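Local coordinates for protein DNA-binding response regulator, merR family (Colwellia psychrerythraea, PDB 3CNB) that probably acts as a DNA-binding response regulator, of which this chain is the receiver domain, predicted to be phosphorylated on an aspartate, at residues I13-D16 against F20-M23; F27-N30 against K36-I39; T109-P114 against T118-T123. All coordinates share one frame; numbering follows the deposited sequence.

Interaction 1: residues I13-D16 against F20-M23; sequences IIED and FADM
Glu-15 and Phe-20 meet because both side chains start with CG anti to the backbone N (chi1 176° and -177°) and the glutamate then bends at chi2. That bend lays the carboxylate beside the ring edge: CD lies in the ring plane and OE2 comes 3.6 Å from Phe-20 CD2. Lying at the edge and not over a face, the carboxylate probably meets the slightly positive ring hydrogens; its own plane stands at about 90° to the ring. The aliphatic part of the glutamate serves a second neighbour, with Glu-15 CG resting 3.9 Å from Ala-21 CB, a small methyl that suits so close a helix. Ile-13 touches 20-23 only loosely, CD1 lying 4.4 Å from Ala-21 O, and packs further along helix 18-31, on Leu-24 and Leu-28. No hydrogen bond spans the two segments; the buried carboxylate is satisfied elsewhere, OE1 by the backbone N of Asp-17 and OE2 by a salt bridge to Lys-113. Glu-15 OE1 also lies close to Asp-61 OD2, like charges probably eased by Lys-113, which pairs with both residues. Acidic residues in the loop just after the first strand, next to the predicted phosphorylation site Asp-61, are consistent with the acidic pocket of CheY-like receiver domains.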
loop_
_atom_site.group_PDB
_atom_site.type_symbol
_atom_site.label_atom_id
_atom_site.label_comp_id
_atom_site.label_asym_id
_atom_site.label_seq_id
_atom_site.Cartn_x
_atom_site.Cartn_y
_atom_site.Cartn_z
ATOM N N ILE A 13 -3.887 -2.715 3.816
ATOM C CA ILE A 13 -3.604 -1.305 4.027
ATOM C C ILE A 13 -2.789 -1.138 5.294
ATOM O O ILE A 13 -3.243 -1.512 6.374
ATOM C CB ILE A 13 -4.918 -0.451 4.133
ATOM C CG1 ILE A 13 -5.682 -0.463 2.812
ATOM C CG2 ILE A 13 -4.629 1.007 4.567
ATOM C CD1 ILE A 13 -7.155 -0.182 3.003
ATOM N N ILE A 14 -1.609 -0.579 5.160
ATOM C CA ILE A 14 -0.757 -0.249 6.261
ATOM C C ILE A 14 -0.789 1.232 6.562
ATOM O O ILE A 14 -0.236 2.008 5.856
ATOM C CB ILE A 14 0.649 -0.697 5.992
ATOM C CG1 ILE A 14 0.721 -2.208 5.885
ATOM C CG2 ILE A 14 1.546 -0.212 7.022
ATOM C CD1 ILE A 14 1.848 -2.735 5.181
ATOM N N GLU A 15 -1.433 1.600 7.649
ATOM C CA GLU A 15 -1.784 2.976 7.939
ATOM C C GLU A 15 -2.215 3.224 9.395
ATOM O O GLU A 15 -3.172 2.682 9.824
ATOM C CB GLU A 15 -2.899 3.379 6.997
ATOM C CG GLU A 15 -3.488 4.729 7.184
ATOM C CD GLU A 15 -2.518 5.818 6.958
ATOM O OE1 GLU A 15 -2.191 6.490 7.903
ATOM O OE2 GLU A 15 -2.055 5.994 5.868
ATOM N N ASP A 16 -1.529 4.076 10.134
ATOM C CA ASP A 16 -1.916 4.332 11.515
ATOM C C ASP A 16 -2.983 5.362 11.761
ATOM O O ASP A 16 -3.512 5.420 12.827
ATOM C CB ASP A 16 -0.750 4.471 12.503
ATOM C CG ASP A 16 0.251 5.484 12.089
ATOM O OD1 ASP A 16 0.015 6.106 11.072
ATOM O OD2 ASP A 16 1.256 5.670 12.742
ATOM N N PHE A 20 -8.582 7.956 8.141
ATOM C CA PHE A 20 -8.093 7.795 6.779
ATOM C C PHE A 20 -8.073 6.329 6.325
ATOM O O PHE A 20 -8.459 6.027 5.191
ATOM C CB PHE A 20 -6.705 8.423 6.601
ATOM C CG PHE A 20 -6.198 8.343 5.189
ATOM C CD1 PHE A 20 -6.844 9.049 4.159
ATOM C CD2 PHE A 20 -5.106 7.532 4.874
ATOM C CE1 PHE A 20 -6.384 8.940 2.840
ATOM C CE2 PHE A 20 -4.636 7.422 3.568
ATOM C CZ PHE A 20 -5.268 8.121 2.545
ATOM N N ALA A 21 -7.639 5.430 7.210
ATOM C CA ALA A 21 -7.627 3.997 6.914
ATOM C C ALA A 21 -9.019 3.455 6.631
ATOM O O ALA A 21 -9.168 2.546 5.809
ATOM C CB ALA A 21 -6.969 3.196 8.056
ATOM N N ASP A 22 -10.029 4.002 7.312
ATOM C CA ASP A 22 -11.417 3.560 7.132
ATOM C C ASP A 22 -11.982 4.132 5.833
ATOM O O ASP A 22 -12.821 3.504 5.190
ATOM C CB ASP A 22 -12.314 3.996 8.306
ATOM C CG ASP A 22 -11.981 3.281 9.633
ATOM O OD1 ASP A 22 -11.088 2.403 9.674
ATOM O OD2 ASP A 22 -12.623 3.631 10.651
ATOM N N MET A 23 -11.523 5.330 5.469
ATOM C CA MET A 23 -11.955 5.994 4.235
ATOM C C MET A 23 -11.360 5.315 3.005
ATOM O O MET A 23 -12.085 4.995 2.052
ATOM C CB MET A 23 -11.613 7.492 4.253
ATOM C CG MET A 23 -11.540 8.137 2.855
ATOM S SD MET A 23 -11.284 9.910 2.835
ATOM C CE MET A 23 -12.603 10.375 3.993
#

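Interaction 2: residues F27-N30 against K36-I39; sequences FLEN and KIKI
Ile-37 points from its strand toward the helix and meets two successive helical residues with two different atoms. Its terminal CD1 comes up against the start of the Leu-28 side chain, 3.7 Å from CB, while its CG1 lies 3.6 Å from Glu-29 CG. The glutamate and isoleucine side chains slant across one another, touching through methylene groups. With CG1 anti to the carbonyl carbon (chi1 -42°), Ile-37 sends its longer branch to the helix, and the other branch, CG2, packs on Ile-13 of the adjoining strand. A beta-branched residue fits here because its two arms serve both neighbours at once. Leu-28 extends onward over the sheet to Ile-11 and Ile-13, and also touches Ile-124 of helix 117-129. Glu-29 runs extended beyond CG, which carries its carboxylate past the apolar patch to a bridging water. This water donates to Glu-29 OE2 and accepts from Ile-37 N, each bond 3.0 Å long. The chemistry is therefore divided: the buried leucine and isoleucine make an apolar contact that probably keeps water out, whereas the glutamate offers its CG methylene to Ile-37 and its carboxylate to the water that satisfies the backbone N-H of the same isoleucine.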
loop_
_atom_site.group_PDB
_atom_site.type_symbol
_atom_site.label_atom_id
_atom_site.label_comp_id
_atom_site.label_asym_id
_atom_site.label_seq_id
_atom_site.Cartn_x
_atom_site.Cartn_y
_atom_site.Cartn_z
ATOM N N PHE A 27 -13.518 3.361 0.201
ATOM C CA PHE A 27 -13.235 3.634 -1.208
ATOM C C PHE A 27 -12.853 2.378 -2.007
ATOM O O PHE A 27 -13.355 2.148 -3.124
ATOM C CB PHE A 27 -12.121 4.673 -1.331
ATOM C CG PHE A 27 -11.804 5.048 -2.756
ATOM C CD1 PHE A 27 -12.631 5.940 -3.452
ATOM C CD2 PHE A 27 -10.706 4.497 -3.406
ATOM C CE1 PHE A 27 -12.355 6.282 -4.766
ATOM C CE2 PHE A 27 -10.415 4.843 -4.717
ATOM C CZ PHE A 27 -11.247 5.746 -5.395
ATOM N N LEU A 28 -11.957 1.570 -1.453
ATOM C CA LEU A 28 -11.513 0.391 -2.162
ATOM C C LEU A 28 -12.556 -0.730 -2.168
ATOM O O LEU A 28 -12.600 -1.514 -3.115
ATOM C CB LEU A 28 -10.171 -0.092 -1.623
ATOM C CG LEU A 28 -8.951 0.791 -1.820
ATOM C CD1 LEU A 28 -7.755 0.178 -1.048
ATOM C CD2 LEU A 28 -8.655 0.906 -3.287
ATOM N N GLU A 29 -13.400 -0.806 -1.136
ATOM C CA GLU A 29 -14.556 -1.737 -1.146
ATOM C C GLU A 29 -15.624 -1.338 -2.156
ATOM O O GLU A 29 -16.223 -2.208 -2.790
ATOM C CB GLU A 29 -15.193 -1.885 0.250
ATOM C CG GLU A 29 -14.260 -2.598 1.242
ATOM C CD GLU A 29 -14.817 -2.742 2.644
ATOM O OE1 GLU A 29 -15.690 -1.938 3.050
ATOM O OE2 GLU A 29 -14.355 -3.665 3.347
ATOM N N ASN A 30 -15.877 -0.031 -2.278
ATOM C CA ASN A 30 -16.745 0.518 -3.333
ATOM C C ASN A 30 -16.232 0.104 -4.711
ATOM O O ASN A 30 -16.993 -0.362 -5.536
ATOM C CB ASN A 30 -16.813 2.053 -3.262
ATOM C CG ASN A 30 -17.524 2.561 -2.019
ATOM O OD1 ASN A 30 -18.113 1.788 -1.271
ATOM N ND2 ASN A 30 -17.444 3.878 -1.775
ATOM N N LYS A 36 -11.221 -8.725 -0.540
ATOM C CA LYS A 36 -11.127 -8.554 0.898
ATOM C C LYS A 36 -10.037 -7.540 1.247
ATOM O O LYS A 36 -8.916 -7.619 0.764
ATOM C CB LYS A 36 -11.071 -9.883 1.679
ATOM C CG LYS A 36 -9.829 -10.719 1.557
ATOM C CD LYS A 36 -10.113 -12.127 2.107
ATOM C CE LYS A 36 -9.015 -12.623 3.066
ATOM N NZ LYS A 36 -7.657 -12.748 2.451
ATOM N N ILE A 37 -10.424 -6.555 2.046
ATOM C CA ILE A 37 -9.572 -5.436 2.384
ATOM C C ILE A 37 -9.303 -5.541 3.867
ATOM O O ILE A 37 -10.228 -5.685 4.652
ATOM C CB ILE A 37 -10.267 -4.098 2.117
ATOM C CG1 ILE A 37 -11.040 -4.138 0.792
ATOM C CG2 ILE A 37 -9.265 -2.970 2.140
ATOM C CD1 ILE A 37 -10.340 -3.569 -0.371
ATOM N N LYS A 38 -8.029 -5.520 4.244
ATOM C CA LYS A 38 -7.641 -5.562 5.645
ATOM C C LYS A 38 -6.740 -4.386 5.998
ATOM O O LYS A 38 -6.015 -3.861 5.139
ATOM C CB LYS A 38 -6.976 -6.898 5.991
ATOM C CG LYS A 38 -7.881 -8.120 5.778
ATOM C CD LYS A 38 -8.827 -8.359 6.950
ATOM C CE LYS A 38 -9.912 -9.368 6.581
ATOM N NZ LYS A 38 -11.147 -9.167 7.393
ATOM N N ILE A 39 -6.838 -3.942 7.255
ATOM C CA ILE A 39 -6.016 -2.857 7.775
ATOM C C ILE A 39 -5.055 -3.332 8.865
ATOM O O ILE A 39 -5.449 -4.038 9.787
ATOM C CB ILE A 39 -6.857 -1.681 8.354
ATOM C CG1 ILE A 39 -7.936 -1.232 7.369
ATOM C CG2 ILE A 39 -5.968 -0.510 8.685
ATOM C CD1 ILE A 39 -9.070 -0.468 8.040
HETATM O O HOH W 1 -13.391 -6.425 2.564
#

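Interaction 3: residues T109-P114 against T118-T123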
loop_
_atom_site.group_PDB
_atom_site.type_symbol
_atom_site.label_atom_id
_atom_site.label_comp_id
_atom_site.label_asym_id
_atom_site.label_seq_id
_atom_site.Cartn_x
_atom_site.Cartn_y
_atom_site.Cartn_z
ATOM N N THR A 109 4.545 3.278 -7.454
ATOM C CA THR A 109 4.369 4.707 -7.429
ATOM C C THR A 109 4.149 5.158 -5.995
ATOM O O THR A 109 4.047 4.338 -5.077
ATOM C CB THR A 109 3.176 5.138 -8.327
ATOM O OG1 THR A 109 3.165 6.565 -8.443
ATOM C CG2 THR A 109 1.838 4.603 -7.788
ATOM N N CYS A 110 4.091 6.470 -5.808
ATOM C CA CYS A 110 3.901 7.030 -4.505
ATOM C C CYS A 110 2.897 8.178 -4.583
ATOM O O CYS A 110 3.037 9.071 -5.406
ATOM C CB CYS A 110 5.242 7.475 -3.921
ATOM S SG CYS A 110 5.155 8.159 -2.255
ATOM N N PHE A 111 1.877 8.118 -3.733
ATOM C CA PHE A 111 0.848 9.133 -3.663
ATOM C C PHE A 111 1.121 10.100 -2.529
ATOM O O PHE A 111 1.427 9.680 -1.416
ATOM C CB PHE A 111 -0.514 8.478 -3.439
ATOM C CG PHE A 111 -1.126 7.911 -4.686
ATOM C CD1 PHE A 111 -2.080 8.639 -5.386
ATOM C CD2 PHE A 111 -0.750 6.655 -5.166
ATOM C CE1 PHE A 111 -2.656 8.131 -6.544
ATOM C CE2 PHE A 111 -1.315 6.133 -6.306
ATOM C CZ PHE A 111 -2.272 6.882 -7.009
ATOM N N GLY A 112 1.019 11.397 -2.816
ATOM C CA GLY A 112 1.080 12.427 -1.785
ATOM C C GLY A 112 -0.239 12.552 -1.062
ATOM O O GLY A 112 -1.258 12.089 -1.564
ATOM N N LYS A 113 -0.222 13.161 0.119
ATOM C CA LYS A 113 -1.455 13.434 0.867
ATOM C C LYS A 113 -1.742 14.937 0.846
ATOM O O LYS A 113 -0.810 15.721 0.940
ATOM C CB LYS A 113 -1.393 12.858 2.288
ATOM C CG LYS A 113 -1.444 11.324 2.304
ATOM C CD LYS A 113 -1.481 10.761 3.697
ATOM C CE LYS A 113 -1.084 9.303 3.689
ATOM N NZ LYS A 113 -0.734 8.840 5.065
ATOM N N PRO A 114 -3.021 15.351 0.662
ATOM C CA PRO A 114 -4.234 14.524 0.599
ATOM C C PRO A 114 -4.252 13.753 -0.704
ATOM O O PRO A 114 -3.845 14.278 -1.731
ATOM C CB PRO A 114 -5.381 15.542 0.676
ATOM C CG PRO A 114 -4.792 16.835 0.172
ATOM C CD PRO A 114 -3.306 16.781 0.407
ATOM N N THR A 118 -9.205 10.290 -7.672
ATOM C CA THR A 118 -9.387 10.071 -9.128
ATOM C C THR A 118 -8.189 9.342 -9.764
ATOM O O THR A 118 -8.335 8.338 -10.481
ATOM C CB THR A 118 -9.604 11.417 -9.841
ATOM O OG1 THR A 118 -10.802 12.008 -9.338
ATOM C CG2 THR A 118 -9.728 11.258 -11.367
ATOM N N LEU A 119 -6.999 9.850 -9.496
ATOM C CA LEU A 119 -5.792 9.174 -9.959
ATOM C C LEU A 119 -5.630 7.747 -9.383
ATOM O O LEU A 119 -5.299 6.810 -10.110
ATOM C CB LEU A 119 -4.592 10.044 -9.640
ATOM C CG LEU A 119 -3.192 9.526 -10.009
ATOM C CD1 LEU A 119 -3.058 9.163 -11.505
ATOM C CD2 LEU A 119 -2.152 10.553 -9.587
ATOM N N LEU A 120 -5.897 7.582 -8.089
ATOM C CA LEU A 120 -5.829 6.265 -7.462
ATOM C C LEU A 120 -6.782 5.250 -8.063
ATOM O O LEU A 120 -6.390 4.113 -8.305
ATOM C CB LEU A 120 -6.054 6.363 -5.947
ATOM C CG LEU A 120 -6.117 4.993 -5.237
ATOM C CD1 LEU A 120 -4.695 4.354 -5.154
ATOM C CD2 LEU A 120 -6.792 5.055 -3.860
ATOM N N GLU A 121 -8.020 5.664 -8.312
ATOM C CA GLU A 121 -9.025 4.810 -8.956
ATOM C C GLU A 121 -8.502 4.205 -10.273
ATOM O O GLU A 121 -8.575 2.998 -10.462
ATOM C CB GLU A 121 -10.316 5.600 -9.185
ATOM C CG GLU A 121 -11.538 4.753 -9.581
ATOM C CD GLU A 121 -11.822 4.729 -11.081
ATOM O OE1 GLU A 121 -12.873 4.174 -11.472
ATOM O OE2 GLU A 121 -11.015 5.267 -11.877
ATOM N N LYS A 122 -7.956 5.051 -11.150
ATOM C CA LYS A 122 -7.385 4.632 -12.441
ATOM C C LYS A 122 -6.178 3.732 -12.240
ATOM O O LYS A 122 -6.074 2.676 -12.867
ATOM C CB LYS A 122 -6.909 5.869 -13.202
ATOM C CG LYS A 122 -6.514 5.631 -14.654
ATOM C CD LYS A 122 -7.570 6.224 -15.554
ATOM C CE LYS A 122 -7.108 6.336 -16.980
ATOM N NZ LYS A 122 -8.023 7.259 -17.687
ATOM N N THR A 123 -5.271 4.180 -11.365
ATOM C CA THR A 123 -3.977 3.542 -11.118
ATOM C C THR A 123 -4.126 2.131 -10.596
ATOM O O THR A 123 -3.621 1.203 -11.211
ATOM C CB THR A 123 -3.113 4.373 -10.149
ATOM O OG1 THR A 123 -2.924 5.679 -10.695
ATOM C CG2 THR A 123 -1.749 3.739 -9.942
#
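Leu-119 is the first residue of 118-123 to meet Phe-111, its CG lying 3.8 Å from ring atom CE1 in an oblique approach. Leu-120 follows with backbone and side chain together: its N is 3.6 Å from Phe-111 CE1, and its CB and CD1 touch the same end of the ring while the two side chains cross at about a right angle. Leu-120 is the buried one of the pair, a fit place for apolar bulk; Leu-119 stays exposed. One turn on, Thr-123 has OG1 beside its backbone N (chi1 -58°), which sets the hydroxyl at the ring edge, 3.9 Å from Phe-111 CZ. From above the carbonyl plane Thr-123 OG1 donates a 2.7 Å hydrogen bond to Leu-119 O, which also accepts from Thr-123 N. Were Phe-111 an alanine, a gap would be likely to open between strand and helix, and Leu-119, Leu-120 and Thr-123 would lose the ring they share. The axes of segments 109-112 and 118-123 run roughly antiparallel (158°), 10.6 Å apart at closest approach. Strand 109-112 forms the sheet's edge next to 86-91, whose Ile-88 also touches Phe-111, while Leu-120 reaches Leu-24 and Phe-27 of helix 18-31.

Overall arrangement
Three contacts join one parallel five-stranded sheet, ordered 2-1-3-4-5, to helices 18-31 and 117-129. Interactions 1 and 2, with centres about 10 Å apart, lie along helix 18-31 and share its beta-alpha-beta unit; between their strands Ile-13 N probably hydrogen-bonds Lys-38 O at 2.8 Å. Interaction 3, at the other edge strand, has its centre about 15 Å from that of interaction 2 and meets it where Phe-27 CE2 lies 3.7 Å from Leu-120 CD2. Lys-113 ties 1 to 3 beside the predicted phosphorylation site: the centres are about 14 Å apart, yet Lys-113 NZ reaches Glu-15 OE2 at 3.2 Å. Interaction 2 lies further along helix 18-31 and does not include these acidic residues.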